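Local structure of branched-chain phosphotransacylase (Enterococcus faecalis, 1YCO) at residues P12-L15 and Q16-K20. The protein probably transfers acyl groups between coenzyme A and phosphate. Sequence-based numbering, arbitrary orientation.
Sequences PEIL and QLVKK
Leu15 and Lys19 lie one helical turn apart, and their side chains meet at an angle. The Lys19 chain turns back along the helix toward Leu15. Its CG is placed beside its own backbone N (chi1 -70°), and from there the chain runs out fully extended. This carries CE, near the end of the chain, to the Leu15 branch, while the carbons before it lie closer to Leu15 O. Lys19 CE rests 3.9 Å from Leu15 CG and 4.0 Å from Leu15 CD2, a van der Waals contact of the methylene next to the amine. Nearer the backbone, Lys19 CG sits 3.3 Å from Leu15 O. That same oxygen accepts the nearly straight bond from Lys19 N (3.0 Å, 174°). On the buried side, Ile14 and Val18 repeat the i to i+4 spacing with branched residues. Their CG2 methyls make a looser contact at 4.2 Å. Val18 CG2 also packs 3.4 Å from Ile14 O, which accepts the hydrogen bond from Val18 N, 3.0 Å long and nearly straight. Ile14 O thus takes one good bond, from Val18 N, and one weak, bent one, from Leu17 N.

All of these residues belong to the first turns of helix 12-24. It is the crossover helix of a beta-alpha-beta unit and links parallel strands 2-7 and 29-35. Ile14, Leu17 and Val18 are buried, whereas Gln16 and Lys19 are exposed. At the start of the helix, Gln16 N donates to Pro12 O at 3.2 Å from above the carbonyl plane. Leu15 also touches Trp46, and Lys19 touches Leu45, both in a loop. Glu13 reaches out to a salt bridge with Arg255. Gln16 touches Thr259 and Leu17 touches Lys262, both on helix 259-274.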
loop_
_atom_site.group_PDB
_atom_site.type_symbol
_atom_site.label_atom_id
_atom_site.label_comp_id
_atom_site.label_asym_id
_atom_site.label_seq_id
_atom_site.Cartn_x
_atom_site.Cartn_y
_atom_site.Cartn_z
ATOM N N PRO A 12 -11.191 -4.774 30.186
ATOM C CA PRO A 12 -10.438 -6.035 30.233
ATOM C C PRO A 12 -9.393 -6.138 29.120
ATOM O O PRO A 12 -8.394 -6.850 29.254
ATOM C CB PRO A 12 -11.536 -7.098 30.139
ATOM C CG PRO A 12 -12.582 -6.433 29.307
ATOM C CD PRO A 12 -12.611 -5.018 29.870
ATOM N N GLU A 13 -9.626 -5.408 28.032
ATOM C CA GLU A 13 -8.695 -5.390 26.905
ATOM C C GLU A 13 -7.453 -4.578 27.312
ATOM O O GLU A 13 -6.318 -4.981 27.043
ATOM C CB GLU A 13 -9.344 -4.745 25.681
ATOM C CG GLU A 13 -10.735 -5.273 25.335
ATOM C CD GLU A 13 -11.849 -4.521 26.044
ATOM O OE1 GLU A 13 -11.785 -3.271 26.084
ATOM O OE2 GLU A 13 -12.796 -5.178 26.541
ATOM N N ILE A 14 -7.673 -3.437 27.963
ATOM C CA ILE A 14 -6.569 -2.605 28.409
ATOM C C ILE A 14 -5.844 -3.313 29.553
ATOM O O ILE A 14 -4.619 -3.253 29.657
ATOM C CB ILE A 14 -7.065 -1.195 28.872
ATOM C CG1 ILE A 14 -7.673 -0.434 27.692
ATOM C CG2 ILE A 14 -5.923 -0.398 29.474
ATOM C CD1 ILE A 14 -6.716 -0.209 26.506
ATOM N N LEU A 15 -6.597 -4.009 30.397
ATOM C CA LEU A 15 -6.009 -4.729 31.528
ATOM C C LEU A 15 -4.969 -5.747 31.060
ATOM O O LEU A 15 -3.908 -5.896 31.670
ATOM C CB LEU A 15 -7.102 -5.449 32.317
ATOM C CG LEU A 15 -6.668 -5.960 33.687
ATOM C CD1 LEU A 15 -6.358 -4.786 34.603
ATOM C CD2 LEU A 15 -7.779 -6.805 34.275
ATOM N N GLN A 16 -5.283 -6.446 29.975
ATOM C CA GLN A 16 -4.377 -7.442 29.418
ATOM C C GLN A 16 -3.058 -6.774 28.991
ATOM O O GLN A 16 -1.984 -7.373 29.106
ATOM C CB GLN A 16 -5.041 -8.128 28.218
ATOM C CG GLN A 16 -4.811 -9.632 28.134
ATOM C CD GLN A 16 -5.241 -10.219 26.792
ATOM O OE1 GLN A 16 -6.361 -9.982 26.328
ATOM N NE2 GLN A 16 -4.350 -10.992 26.163
ATOM N N LEU A 17 -3.151 -5.532 28.511
ATOM C CA LEU A 17 -1.978 -4.750 28.069
ATOM C C LEU A 17 -1.097 -4.351 29.244
ATOM O O LEU A 17 0.123 -4.537 29.223
ATOM C CB LEU A 17 -2.421 -3.467 27.347
ATOM C CG LEU A 17 -1.319 -2.472 26.956
ATOM C CD1 LEU A 17 -0.305 -3.161 26.049
ATOM C CD2 LEU A 17 -1.929 -1.259 26.241
ATOM N N VAL A 18 -1.736 -3.781 30.259
ATOM C CA VAL A 18 -1.034 -3.348 31.454
ATOM C C VAL A 18 -0.280 -4.529 32.064
ATOM O O VAL A 18 0.931 -4.452 32.307
ATOM C CB VAL A 18 -2.021 -2.758 32.478
ATOM C CG1 VAL A 18 -1.285 -2.376 33.751
ATOM C CG2 VAL A 18 -2.709 -1.541 31.876
ATOM N N LYS A 19 -0.990 -5.628 32.293
ATOM C CA LYS A 19 -0.356 -6.808 32.866
ATOM C C LYS A 19 0.887 -7.195 32.061
ATOM O O LYS A 19 1.980 -7.371 32.618
ATOM C CB LYS A 19 -1.344 -7.982 32.915
ATOM C CG LYS A 19 -2.456 -7.784 33.929
ATOM C CD LYS A 19 -3.304 -9.029 34.111
ATOM C CE LYS A 19 -4.387 -8.798 35.176
ATOM N NZ LYS A 19 -5.312 -9.970 35.353
ATOM N N LYS A 20 0.716 -7.313 30.747
ATOM C CA LYS A 20 1.822 -7.667 29.871
ATOM C C LYS A 20 2.972 -6.675 30.022
ATOM O O LYS A 20 4.121 -7.071 30.208
ATOM C CB LYS A 20 1.356 -7.692 28.412
ATOM C CG LYS A 20 2.437 -8.102 27.426
ATOM C CD LYS A 20 1.895 -8.128 26.003
ATOM C CE LYS A 20 2.972 -8.533 25.004
ATOM N NZ LYS A 20 3.558 -9.880 25.296
#